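Local atomic coordinates of carboxylic ester hydrolase (PDB entry 7K4O), a protein that hydrolyses ester bonds as a fungal tannase, a serine esterase that acts on tannins and binds gallic acid in its pocket. Residues Glu77-Ala82 with Gly109-Gly114; Asn88-Thr93 with Ala164-Val169; Tyr234-Cys239 with Ile303-Thr308; Asp242-Glu247 with Gly296-Lys301. All coordinates share one frame; numbering follows the deposited sequence.

Interaction 1. Residues Glu77-Ala82 with Gly109-Gly114; sequences EIWLPA and GGVMYG
Pro81 meets the very end of a helix: its CG rests 3.8 Å from Gly114 C, against a turn where the chain reverses with a Schellman motif. Gly114 is the C-prime residue of that motif, with a positive phi of 67° that suits glycine, and its N returns a bond to Val111 O at 2.9 Å. Proline fits the other side, since its compact apolar ring can lie on bare backbone without asking for a polar partner. Next to it, Val111 sends its CG2 branch to the strand. That methyl stands opposite the carbonyl carbon while CG1 lies anti to the backbone N (chi1 170°), an arrangement that brings CG2 to 3.7 Å from Trp79 CB and to the edge of the indole, near its plane, with the two side chains crossing at about a right angle. At the pyrrole end, Trp79 NE1 donates to the anti lone pair of Glu77 OE1 at 3.0 Å, the acceptor tilted 16° from the ring plane, and Tyr57 stacks on the ring. Strand 74-81 belongs to the large mixed sheet, and strand 115-120, paired with it, follows directly after Gly114. The contact is buried and made by van der Waals packing, partly between apolar side chains and partly of a proline ring on a peptide group, while the bond to Glu77 probably limits rotation of the indole.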
loop_
_atom_site.group_PDB
_atom_site.type_symbol
_atom_site.label_atom_id
_atom_site.label_comp_id
_atom_site.label_asym_id
_atom_site.label_seq_id
_atom_site.Cartn_x
_atom_site.Cartn_y
_atom_site.Cartn_z
ATOM N N GLU A 77 -2.163 -14.543 -15.269
ATOM C CA GLU A 77 -1.405 -15.694 -14.745
ATOM C C GLU A 77 -2.122 -16.133 -13.474
ATOM O O GLU A 77 -2.311 -15.317 -12.582
ATOM C CB GLU A 77 0.066 -15.371 -14.471
ATOM C CG GLU A 77 0.850 -16.565 -13.900
ATOM C CD GLU A 77 2.369 -16.410 -14.006
ATOM O OE1 GLU A 77 3.088 -16.781 -13.075
ATOM O OE2 GLU A 77 2.811 -15.770 -15.014
ATOM N N ILE A 78 -2.456 -17.425 -13.407
ATOM C CA ILE A 78 -3.234 -17.971 -12.278
ATOM C C ILE A 78 -2.517 -19.251 -11.843
ATOM O O ILE A 78 -2.221 -20.077 -12.701
ATOM C CB ILE A 78 -4.694 -18.238 -12.722
ATOM C CG1 ILE A 78 -5.408 -16.904 -13.064
ATOM C CG2 ILE A 78 -5.472 -18.974 -11.633
ATOM C CD1 ILE A 78 -6.774 -17.085 -13.690
ATOM N N TRP A 79 -2.256 -19.350 -10.567
ATOM C CA TRP A 79 -1.685 -20.587 -9.989
ATOM C C TRP A 79 -2.817 -21.374 -9.340
ATOM O O TRP A 79 -3.433 -20.857 -8.408
ATOM C CB TRP A 79 -0.598 -20.264 -9.016
ATOM C CG TRP A 79 0.628 -19.617 -9.592
ATOM C CD1 TRP A 79 0.859 -19.213 -10.881
ATOM C CD2 TRP A 79 1.800 -19.282 -8.847
ATOM N NE1 TRP A 79 2.112 -18.644 -10.971
ATOM C CE2 TRP A 79 2.692 -18.629 -9.733
ATOM C CE3 TRP A 79 2.169 -19.419 -7.516
ATOM C CZ2 TRP A 79 3.944 -18.186 -9.317
ATOM C CZ3 TRP A 79 3.398 -18.957 -7.089
ATOM C CH2 TRP A 79 4.275 -18.335 -7.986
ATOM N N LEU A 80 -2.971 -22.616 -9.773
ATOM C CA LEU A 80 -4.035 -23.537 -9.279
ATOM C C LEU A 80 -3.446 -24.578 -8.346
ATOM O O LEU A 80 -2.543 -25.329 -8.725
ATOM C CB LEU A 80 -4.673 -24.219 -10.474
ATOM C CG LEU A 80 -5.350 -23.363 -11.521
ATOM C CD1 LEU A 80 -5.824 -24.214 -12.676
ATOM C CD2 LEU A 80 -6.529 -22.593 -10.937
ATOM N N PRO A 81 -3.888 -24.631 -7.091
ATOM C CA PRO A 81 -3.504 -25.747 -6.221
ATOM C C PRO A 81 -3.886 -27.111 -6.797
ATOM O O PRO A 81 -4.787 -27.274 -7.601
ATOM C CB PRO A 81 -4.310 -25.528 -4.934
ATOM C CG PRO A 81 -4.694 -24.029 -4.983
ATOM C CD PRO A 81 -4.793 -23.651 -6.435
ATOM N N ALA A 82 -3.172 -28.121 -6.344
ATOM C CA ALA A 82 -3.565 -29.512 -6.599
ATOM C C ALA A 82 -5.008 -29.671 -6.096
ATOM O O ALA A 82 -5.366 -29.109 -5.053
ATOM C CB ALA A 82 -2.632 -30.426 -5.857
ATOM N N GLY A 109 1.191 -16.786 -1.610
ATOM C CA GLY A 109 0.424 -16.512 -0.400
ATOM C C GLY A 109 -1.014 -16.984 -0.544
ATOM O O GLY A 109 -1.704 -17.033 0.488
ATOM N N GLY A 110 -1.499 -17.219 -1.743
ATOM C CA GLY A 110 -2.813 -17.843 -1.936
ATOM C C GLY A 110 -2.720 -19.350 -2.010
ATOM O O GLY A 110 -3.483 -20.056 -1.345
ATOM N N VAL A 111 -1.817 -19.831 -2.826
ATOM C CA VAL A 111 -1.697 -21.293 -3.101
ATOM C C VAL A 111 -1.468 -22.021 -1.773
ATOM O O VAL A 111 -2.075 -23.090 -1.565
ATOM C CB VAL A 111 -0.577 -21.575 -4.092
ATOM C CG1 VAL A 111 -0.284 -23.065 -4.185
ATOM C CG2 VAL A 111 -0.908 -20.993 -5.446
ATOM N N MET A 112 -0.710 -21.439 -0.863
ATOM C CA MET A 112 -0.397 -22.166 0.397
ATOM C C MET A 112 -1.639 -22.238 1.303
ATOM O O MET A 112 -1.620 -23.069 2.236
ATOM C CB MET A 112 0.783 -21.564 1.134
ATOM C CG MET A 112 0.494 -20.218 1.728
ATOM S SD MET A 112 1.860 -19.541 2.709
ATOM C CE MET A 112 3.166 -19.445 1.507
ATOM N N TYR A 113 -2.693 -21.451 1.060
ATOM C CA TYR A 113 -3.994 -21.554 1.774
ATOM C C TYR A 113 -5.054 -22.190 0.873
ATOM O O TYR A 113 -6.253 -22.031 1.133
ATOM C CB TYR A 113 -4.387 -20.183 2.318
ATOM C CG TYR A 113 -3.515 -19.740 3.442
ATOM C CD1 TYR A 113 -3.601 -20.298 4.715
ATOM C CD2 TYR A 113 -2.479 -18.858 3.222
ATOM C CE1 TYR A 113 -2.719 -19.926 5.722
ATOM C CE2 TYR A 113 -1.568 -18.527 4.211
ATOM C CZ TYR A 113 -1.683 -19.054 5.483
ATOM O OH TYR A 113 -0.818 -18.716 6.494
ATOM N N GLY A 114 -4.657 -22.937 -0.150
ATOM C CA GLY A 114 -5.579 -23.650 -1.037
ATOM C C GLY A 114 -6.428 -22.754 -1.898
ATOM O O GLY A 114 -7.544 -23.159 -2.298
#

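Interaction 2. Residues Asn88-Thr93 with Ala164-Val169; sequences NRWLST and ALTRNV
Trp90 and Thr166 join a central strand to a covering helix in what the sheet order and family indicate is an alpha/beta-hydrolase fold. Strand 89-93 lies in the mixed sheet between strands 115-120 and 179-185, and helix 144-169 packs against it through its last turns. The tight part is small. Thr166 OG1 comes obliquely to the six-membered part of the indole, 3.4 Å from Trp90 CE3 and 3.7 Å from Trp90 CZ3. With Trp90 CG anti to the backbone N (chi1 166°), the ring is swung out from the sheet to meet the helix. A threonine suits this place because its one oxygen does two things: it bonds to Gly162 O in its own helix and rests by van der Waals contact against the indole. The methyl makes the looser part of the contact: Thr166 CG2 is 4.3 Å from Arg89 O, and Ala116 and Phe86 also touch the threonine. Farther round the helix, Asn168 is exposed and Arg167 partly so, and neither touches the strand, whereas Leu165 and Val169 turn to helix 12-18. Arg89 directs its side chain away from the helix, to a salt bridge with Glu490 and a bond to Tyr113 O. Tryptophan serves the buried side well, as its broad ring spans the gap between sheet and helix while its one polar group is satisfied within the strand: Trp90 NE1 donates to Ser92 OG at 2.9 Å, with an angle of 152° at the hydrogen.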
loop_
_atom_site.group_PDB
_atom_site.type_symbol
_atom_site.label_atom_id
_atom_site.label_comp_id
_atom_site.label_asym_id
_atom_site.label_seq_id
_atom_site.Cartn_x
_atom_site.Cartn_y
_atom_site.Cartn_z
ATOM N N ASN A 88 -11.665 -24.084 -1.905
ATOM C CA ASN A 88 -12.824 -23.249 -2.277
ATOM C C ASN A 88 -12.453 -21.779 -1.993
ATOM O O ASN A 88 -13.297 -21.010 -1.491
ATOM C CB ASN A 88 -14.143 -23.645 -1.582
ATOM C CG ASN A 88 -14.685 -24.968 -2.076
ATOM O OD1 ASN A 88 -14.027 -25.656 -2.863
ATOM N ND2 ASN A 88 -15.949 -25.233 -1.765
ATOM N N ARG A 89 -11.251 -21.375 -2.432
ATOM C CA ARG A 89 -10.778 -20.000 -2.246
ATOM C C ARG A 89 -10.226 -19.479 -3.565
ATOM O O ARG A 89 -9.593 -20.228 -4.320
ATOM C CB ARG A 89 -9.744 -19.914 -1.122
ATOM C CG ARG A 89 -10.311 -20.297 0.246
ATOM C CD ARG A 89 -9.227 -20.320 1.344
ATOM N NE ARG A 89 -9.831 -20.775 2.595
ATOM C CZ ARG A 89 -9.353 -21.731 3.377
ATOM N NH1 ARG A 89 -8.195 -22.301 3.103
ATOM N NH2 ARG A 89 -10.085 -22.141 4.417
ATOM N N TRP A 90 -10.381 -18.167 -3.726
ATOM C CA TRP A 90 -9.760 -17.365 -4.805
ATOM C C TRP A 90 -8.954 -16.257 -4.113
ATOM O O TRP A 90 -9.495 -15.627 -3.193
ATOM C CB TRP A 90 -10.837 -16.779 -5.738
ATOM C CG TRP A 90 -10.287 -15.712 -6.630
ATOM C CD1 TRP A 90 -10.331 -14.364 -6.418
ATOM C CD2 TRP A 90 -9.523 -15.896 -7.835
ATOM N NE1 TRP A 90 -9.666 -13.692 -7.441
ATOM C CE2 TRP A 90 -9.140 -14.612 -8.297
ATOM C CE3 TRP A 90 -9.099 -17.011 -8.558
ATOM C CZ2 TRP A 90 -8.390 -14.420 -9.451
ATOM C CZ3 TRP A 90 -8.315 -16.833 -9.687
ATOM C CH2 TRP A 90 -7.940 -15.549 -10.121
ATOM N N LEU A 91 -7.763 -15.973 -4.595
ATOM C CA LEU A 91 -6.991 -14.808 -4.158
ATOM C C LEU A 91 -6.583 -13.976 -5.387
ATOM O O LEU A 91 -5.780 -14.462 -6.226
ATOM C CB LEU A 91 -5.735 -15.219 -3.390
ATOM C CG LEU A 91 -4.916 -14.029 -2.911
ATOM C CD1 LEU A 91 -5.656 -13.253 -1.874
ATOM C CD2 LEU A 91 -3.534 -14.462 -2.373
ATOM N N SER A 92 -7.073 -12.743 -5.433
ATOM C CA SER A 92 -6.518 -11.705 -6.336
ATOM C C SER A 92 -5.277 -11.095 -5.678
ATOM O O SER A 92 -5.278 -10.841 -4.504
ATOM C CB SER A 92 -7.569 -10.611 -6.629
ATOM O OG SER A 92 -8.551 -11.050 -7.537
ATOM N N THR A 93 -4.269 -10.754 -6.485
ATOM C CA THR A 93 -3.022 -10.108 -6.059
ATOM C C THR A 93 -2.761 -8.949 -7.021
ATOM O O THR A 93 -3.289 -8.951 -8.137
ATOM C CB THR A 93 -1.823 -11.070 -6.041
ATOM O OG1 THR A 93 -1.513 -11.419 -7.394
ATOM C CG2 THR A 93 -2.120 -12.317 -5.225
ATOM N N ALA A 164 -14.534 -17.577 -12.310
ATOM C CA ALA A 164 -15.288 -18.486 -13.178
ATOM C C ALA A 164 -14.399 -19.694 -13.534
ATOM O O ALA A 164 -14.903 -20.829 -13.505
ATOM C CB ALA A 164 -15.799 -17.805 -14.410
ATOM N N LEU A 165 -13.143 -19.460 -13.914
ATOM C CA LEU A 165 -12.200 -20.554 -14.255
ATOM C C LEU A 165 -12.063 -21.494 -13.041
ATOM O O LEU A 165 -12.106 -22.736 -13.215
ATOM C CB LEU A 165 -10.837 -19.984 -14.640
ATOM C CG LEU A 165 -9.729 -21.038 -14.751
ATOM C CD1 LEU A 165 -10.018 -21.972 -15.896
ATOM C CD2 LEU A 165 -8.377 -20.372 -14.925
ATOM N N THR A 166 -11.898 -20.936 -11.853
ATOM C CA THR A 166 -11.664 -21.698 -10.591
ATOM C C THR A 166 -12.905 -22.549 -10.334
ATOM O O THR A 166 -12.742 -23.769 -10.083
ATOM C CB THR A 166 -11.426 -20.751 -9.427
ATOM O OG1 THR A 166 -10.227 -19.996 -9.650
ATOM C CG2 THR A 166 -11.333 -21.479 -8.096
ATOM N N ARG A 167 -14.117 -21.985 -10.422
ATOM C CA ARG A 167 -15.346 -22.814 -10.218
ATOM C C ARG A 167 -15.409 -23.965 -11.216
ATOM O O ARG A 167 -15.735 -25.122 -10.806
ATOM C CB ARG A 167 -16.626 -22.009 -10.383
ATOM C CG ARG A 167 -16.905 -21.097 -9.215
ATOM C CD ARG A 167 -18.268 -20.448 -9.503
ATOM N NE ARG A 167 -18.674 -19.854 -8.249
ATOM C CZ ARG A 167 -19.245 -20.520 -7.249
ATOM N NH1 ARG A 167 -19.522 -19.877 -6.128
ATOM N NH2 ARG A 167 -19.507 -21.811 -7.371
ATOM N N ASN A 168 -15.095 -23.697 -12.466
ATOM C CA ASN A 168 -15.219 -24.732 -13.521
ATOM C C ASN A 168 -14.148 -25.805 -13.331
ATOM O O ASN A 168 -14.475 -27.011 -13.427
ATOM C CB ASN A 168 -15.160 -24.135 -14.907
ATOM C CG ASN A 168 -16.326 -23.226 -15.244
ATOM O OD1 ASN A 168 -17.400 -23.399 -14.671
ATOM N ND2 ASN A 168 -16.123 -22.274 -16.157
ATOM N N VAL A 169 -12.905 -25.429 -13.072
ATOM C CA VAL A 169 -11.773 -26.374 -13.157
ATOM C C VAL A 169 -11.814 -27.346 -11.986
ATOM O O VAL A 169 -11.450 -28.518 -12.192
ATOM C CB VAL A 169 -10.441 -25.634 -13.338
ATOM C CG1 VAL A 169 -9.925 -25.169 -12.029
ATOM C CG2 VAL A 169 -9.440 -26.520 -14.081
#

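Interaction 3. Residues Tyr234-Cys239 with Ile303-Thr308; sequences YYPPPC and IEVAKT
Val305 meets Tyr234 and Pro236 with one methyl each, in a packing of helix 300-310 against the proline-rich loop that leads into helix 238-252. The two encounters differ in direction. Tyr234 crosses the valine at about a right angle and offers the edge of its ring, so that Val305 CG2 lies in the ring plane, 4.0 Å from Tyr234 CD2. Pro236 instead reaches straight toward the valine, with Pro236 CG 4.0 Å from Val305 CG1. The fork of the valine explains the division: CG1 stands anti to the backbone N (chi1 164°) and CG2 anti to the carbonyl carbon, which splays the methyls toward two neighbours. A beta-branched residue therefore suits this helix face, and the rigid proline ring suits a loop whose course is set by three prolines in a row, the second of them, Pro237, at the N-cap position. Tyr234 keeps its polar end apart from the valine, its OH bonding to Glu240 early in the following helix. Its carbonyl fares less well: Tyr234 O is buried against Val305 CG2 and has no partner in the model, a small cost of the packing. Beside Val305 in the helix, the carbonyl of Glu304 accepts two bonds from Thr308, one turn on, from opposite faces of its plane: Thr308 N lies 3.0 Å from Glu304 O and Thr308 OG1 2.7 Å from it.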
loop_
_atom_site.group_PDB
_atom_site.type_symbol
_atom_site.label_atom_id
_atom_site.label_comp_id
_atom_site.label_asym_id
_atom_site.label_seq_id
_atom_site.Cartn_x
_atom_site.Cartn_y
_atom_site.Cartn_z
ATOM N N TYR A 234 18.208 25.272 1.949
ATOM C CA TYR A 234 19.159 24.409 2.680
ATOM C C TYR A 234 18.930 22.951 2.280
ATOM O O TYR A 234 17.800 22.483 2.359
ATOM C CB TYR A 234 18.991 24.585 4.183
ATOM C CG TYR A 234 19.968 23.727 4.942
ATOM C CD1 TYR A 234 21.326 24.024 4.948
ATOM C CD2 TYR A 234 19.554 22.606 5.634
ATOM C CE1 TYR A 234 22.236 23.236 5.631
ATOM C CE2 TYR A 234 20.442 21.818 6.345
ATOM C CZ TYR A 234 21.788 22.125 6.330
ATOM O OH TYR A 234 22.630 21.335 7.041
ATOM N N TYR A 235 19.991 22.278 1.890
ATOM C CA TYR A 235 19.990 20.885 1.415
ATOM C C TYR A 235 20.704 20.031 2.448
ATOM O O TYR A 235 21.911 19.863 2.385
ATOM C CB TYR A 235 20.577 20.864 0.014
ATOM C CG TYR A 235 19.774 21.726 -0.925
ATOM C CD1 TYR A 235 18.597 21.256 -1.519
ATOM C CD2 TYR A 235 20.113 23.051 -1.132
ATOM C CE1 TYR A 235 17.845 22.059 -2.366
ATOM C CE2 TYR A 235 19.356 23.877 -1.947
ATOM C CZ TYR A 235 18.209 23.384 -2.555
ATOM O OH TYR A 235 17.453 24.205 -3.329
ATOM N N PRO A 236 19.987 19.423 3.414
ATOM C CA PRO A 236 20.648 18.663 4.466
ATOM C C PRO A 236 21.380 17.461 3.915
ATOM O O PRO A 236 20.861 16.742 3.054
ATOM C CB PRO A 236 19.527 18.201 5.396
ATOM C CG PRO A 236 18.367 19.106 5.033
ATOM C CD PRO A 236 18.522 19.417 3.558
ATOM N N PRO A 237 22.634 17.205 4.359
ATOM C CA PRO A 237 23.282 15.926 4.059
ATOM C C PRO A 237 22.370 14.819 4.590
ATOM O O PRO A 237 21.787 14.972 5.667
ATOM C CB PRO A 237 24.609 15.964 4.837
ATOM C CG PRO A 237 24.844 17.433 5.095
ATOM C CD PRO A 237 23.469 18.071 5.214
ATOM N N PRO A 238 22.194 13.706 3.860
ATOM C CA PRO A 238 21.344 12.610 4.344
ATOM C C PRO A 238 21.656 12.207 5.792
ATOM O O PRO A 238 20.764 11.927 6.565
ATOM C CB PRO A 238 21.689 11.462 3.389
ATOM C CG PRO A 238 22.034 12.169 2.096
ATOM C CD PRO A 238 22.769 13.425 2.539
ATOM N N CYS A 239 22.943 12.226 6.161
ATOM C CA CYS A 239 23.393 11.798 7.505
ATOM C C CYS A 239 22.797 12.704 8.576
ATOM O O CYS A 239 22.484 12.220 9.673
ATOM C CB CYS A 239 24.916 11.852 7.556
ATOM S SG CYS A 239 25.578 10.955 8.970
ATOM N N ILE A 303 17.316 21.247 11.387
ATOM C CA ILE A 303 16.127 21.101 12.256
ATOM C C ILE A 303 14.955 21.877 11.642
ATOM O O ILE A 303 13.823 21.379 11.679
ATOM C CB ILE A 303 16.456 21.534 13.692
ATOM C CG1 ILE A 303 17.304 20.451 14.350
ATOM C CG2 ILE A 303 15.194 21.845 14.473
ATOM C CD1 ILE A 303 17.917 20.885 15.638
ATOM N N GLU A 304 15.182 23.079 11.130
ATOM C CA GLU A 304 14.082 23.885 10.547
ATOM C C GLU A 304 13.487 23.127 9.332
ATOM O O GLU A 304 12.252 23.062 9.228
ATOM C CB GLU A 304 14.580 25.272 10.124
ATOM C CG GLU A 304 13.463 26.214 9.723
ATOM C CD GLU A 304 13.951 27.582 9.231
ATOM O OE1 GLU A 304 15.114 27.679 8.714
ATOM O OE2 GLU A 304 13.155 28.520 9.291
ATOM N N VAL A 305 14.330 22.595 8.467
ATOM C CA VAL A 305 13.873 21.802 7.301
ATOM C C VAL A 305 13.077 20.604 7.844
ATOM O O VAL A 305 11.937 20.375 7.362
ATOM C CB VAL A 305 15.026 21.364 6.403
ATOM C CG1 VAL A 305 14.600 20.248 5.455
ATOM C CG2 VAL A 305 15.559 22.564 5.623
ATOM N N ALA A 306 13.606 19.902 8.839
ATOM C CA ALA A 306 12.978 18.650 9.310
ATOM C C ALA A 306 11.627 19.004 9.901
ATOM O O ALA A 306 10.648 18.270 9.660
ATOM C CB ALA A 306 13.836 17.901 10.297
ATOM N N LYS A 307 11.551 20.054 10.713
ATOM C CA LYS A 307 10.292 20.396 11.381
ATOM C C LYS A 307 9.275 20.782 10.311
ATOM O O LYS A 307 8.068 20.560 10.527
ATOM C CB LYS A 307 10.432 21.563 12.356
ATOM C CG LYS A 307 11.027 21.202 13.699
ATOM C CD LYS A 307 10.829 22.332 14.674
ATOM C CE LYS A 307 11.385 21.962 16.026
ATOM N NZ LYS A 307 11.047 22.996 17.022
ATOM N N THR A 308 9.722 21.467 9.278
ATOM C CA THR A 308 8.812 21.972 8.222
ATOM C C THR A 308 8.236 20.757 7.453
ATOM O O THR A 308 7.040 20.775 7.158
ATOM C CB THR A 308 9.524 22.999 7.331
ATOM O OG1 THR A 308 9.958 24.064 8.203
ATOM C CG2 THR A 308 8.591 23.542 6.281
#

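Interaction 4. Residues Asp242-Glu247 with Gly296-Lys301; sequences DKIVNE and GTVSAK. With NAG (2-acetamido-2-deoxy-beta-D-glucopyranose), chain G.
Val298 packs on Lys243 and Ile244 where helix 238-252 is crossed by the link between strand 294-297, one strand of a two-stranded antiparallel sheet, and helix 300-310. The apolar contacts carry this junction. Val298 CG2 lies 3.6 Å from Lys243 CG, and its other methyl, CG1, is 3.9 Å from Ile244 CG1, both pairs meeting at a slant. Valine fits because its two methyls can serve neighbouring residues of the helix at once, while lysine gives the apolar base of its chain and bends at chi2 (52°) and chi3 (67°) to carry the amine away, to a weak hydrogen bond with Pro282 O. Capping comes next: Ser299, in the N-cap position, turns its OG to Gly302 N, the classical task of a serine at a helix start. It also bonds to Glu240. The sugar adds a covalent link and a hydrogen bond of its own on another part of helix 238-252. There Asn246 ND2 is joined to NAG C1 as an N-linked sugar, and Asp242, one turn earlier, accepts a bond from the acetamido N-H, which would limit its swing. This bond is bent: NAG N2 donates to Asp242 OD2 at 2.7 Å, with an angle of 132° at the hydrogen.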
loop_
_atom_site.group_PDB
_atom_site.type_symbol
_atom_site.label_atom_id
_atom_site.label_comp_id
_atom_site.label_asym_id
_atom_site.label_seq_id
_atom_site.Cartn_x
_atom_site.Cartn_y
_atom_site.Cartn_z
ATOM N N ASP A 242 19.270 11.584 9.095
ATOM C CA ASP A 242 19.309 10.223 9.696
ATOM C C ASP A 242 19.612 10.333 11.196
ATOM O O ASP A 242 19.022 9.588 11.994
ATOM C CB ASP A 242 20.283 9.300 8.989
ATOM C CG ASP A 242 20.173 7.876 9.505
ATOM O OD1 ASP A 242 19.020 7.356 9.600
ATOM O OD2 ASP A 242 21.218 7.303 9.843
ATOM N N LYS A 243 20.466 11.284 11.587
ATOM C CA LYS A 243 20.737 11.520 13.021
ATOM C C LYS A 243 19.474 12.001 13.726
ATOM O O LYS A 243 19.151 11.535 14.837
ATOM C CB LYS A 243 21.899 12.521 13.170
ATOM C CG LYS A 243 22.247 12.886 14.610
ATOM C CD LYS A 243 22.487 11.707 15.514
ATOM C CE LYS A 243 23.728 10.921 15.140
ATOM N NZ LYS A 243 24.351 10.288 16.334
ATOM N N ILE A 244 18.709 12.878 13.089
ATOM C CA ILE A 244 17.458 13.357 13.711
ATOM C C ILE A 244 16.525 12.151 13.908
ATOM O O ILE A 244 15.871 12.062 14.985
ATOM C CB ILE A 244 16.829 14.467 12.846
ATOM C CG1 ILE A 244 17.640 15.766 12.978
ATOM C CG2 ILE A 244 15.390 14.724 13.217
ATOM C CD1 ILE A 244 17.351 16.791 11.904
ATOM N N VAL A 245 16.399 11.300 12.895
ATOM C CA VAL A 245 15.496 10.110 13.045
ATOM C C VAL A 245 15.977 9.248 14.233
ATOM O O VAL A 245 15.159 8.864 15.071
ATOM C CB VAL A 245 15.466 9.304 11.740
ATOM C CG1 VAL A 245 14.809 7.948 11.927
ATOM C CG2 VAL A 245 14.801 10.114 10.636
ATOM N N ASN A 246 17.266 8.906 14.267
ATOM C CA ASN A 246 17.860 8.064 15.349
ATOM C C ASN A 246 17.583 8.699 16.705
ATOM O O ASN A 246 17.175 7.974 17.612
ATOM C CB ASN A 246 19.354 7.790 15.137
ATOM C CG ASN A 246 19.629 6.732 14.090
ATOM O OD1 ASN A 246 18.689 6.114 13.559
ATOM N ND2 ASN A 246 20.902 6.526 13.748
ATOM N N GLU A 247 17.767 10.012 16.872
ATOM C CA GLU A 247 17.502 10.678 18.180
ATOM C C GLU A 247 16.018 10.741 18.502
ATOM O O GLU A 247 15.659 10.781 19.711
ATOM C CB GLU A 247 18.092 12.088 18.182
ATOM C CG GLU A 247 19.605 12.066 18.173
ATOM C CD GLU A 247 20.176 11.462 19.456
ATOM O OE1 GLU A 247 19.689 11.779 20.561
ATOM O OE2 GLU A 247 21.066 10.653 19.338
ATOM N N GLY A 296 29.599 16.195 10.905
ATOM C CA GLY A 296 29.157 17.527 11.313
ATOM C C GLY A 296 28.393 17.438 12.602
ATOM O O GLY A 296 28.496 16.421 13.342
ATOM N N THR A 297 27.649 18.491 12.871
ATOM C CA THR A 297 26.714 18.572 14.003
ATOM C C THR A 297 25.351 18.930 13.417
ATOM O O THR A 297 25.305 19.678 12.416
ATOM C CB THR A 297 27.162 19.578 15.072
ATOM O OG1 THR A 297 27.225 20.872 14.479
ATOM C CG2 THR A 297 28.480 19.203 15.722
ATOM N N VAL A 298 24.289 18.444 14.044
ATOM C CA VAL A 298 22.921 18.752 13.560
ATOM C C VAL A 298 22.732 20.260 13.679
ATOM O O VAL A 298 22.849 20.817 14.780
ATOM C CB VAL A 298 21.844 17.954 14.314
ATOM C CG1 VAL A 298 20.439 18.359 13.847
ATOM C CG2 VAL A 298 22.085 16.463 14.144
ATOM N N SER A 299 22.414 20.888 12.563
ATOM C CA SER A 299 22.346 22.360 12.424
ATOM C C SER A 299 20.937 22.861 12.703
ATOM O O SER A 299 19.941 22.081 12.614
ATOM C CB SER A 299 22.816 22.779 11.069
ATOM O OG SER A 299 21.895 22.376 10.064
ATOM N N ALA A 300 20.846 24.140 13.024
ATOM C CA ALA A 300 19.563 24.825 13.233
ATOM C C ALA A 300 18.747 24.759 11.931
ATOM O O ALA A 300 17.525 24.604 12.006
ATOM C CB ALA A 300 19.801 26.256 13.646
ATOM N N LYS A 301 19.397 24.972 10.796
ATOM C CA LYS A 301 18.726 24.975 9.476
ATOM C C LYS A 301 18.229 23.554 9.185
ATOM O O LYS A 301 17.163 23.451 8.586
ATOM C CB LYS A 301 19.669 25.411 8.364
ATOM C CG LYS A 301 19.900 26.908 8.244
ATOM C CD LYS A 301 21.034 27.205 7.266
ATOM C CE LYS A 301 21.515 28.638 7.233
ATOM N NZ LYS A 301 20.564 29.480 6.482
HETATM C C1 NAG G . 21.378 5.547 12.742
HETATM C C2 NAG G . 22.879 5.593 12.401
HETATM C C3 NAG G . 23.338 4.486 11.468
HETATM C C4 NAG G . 22.980 3.210 12.172
HETATM C C5 NAG G . 21.485 3.194 12.478
HETATM C C6 NAG G . 21.108 1.927 13.224
HETATM C C7 NAG G . 23.722 7.885 12.277
HETATM C C8 NAG G . 23.824 9.097 11.398
HETATM N N2 NAG G . 23.151 6.829 11.705
HETATM O O3 NAG G . 24.723 4.702 11.172
HETATM O O4 NAG G . 23.265 2.218 11.225
HETATM O O5 NAG G . 21.068 4.274 13.290
HETATM O O6 NAG G . 19.717 1.943 13.463
HETATM O O7 NAG G . 24.134 7.847 13.416
#

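The four contacts form two pairs on opposite sides of the chain's centre. Interactions 1 and 2 have centres about 9 Å apart and share the large mixed sheet; their segments alternate along the chain, and Ile78 of one packs on Leu165 of the other. Interactions 3 and 4, with centres about 8 Å apart, both use helices 238-252 and 300-310, and interaction 4 is nested within the loop that interaction 3 closes. Ile303 packs on Val298 between them. Centres of the two pairs lie about 47 to 52 Å apart without touching, so one pair lies at the sheet and the other gathers round two helices in a later part of the same enzyme.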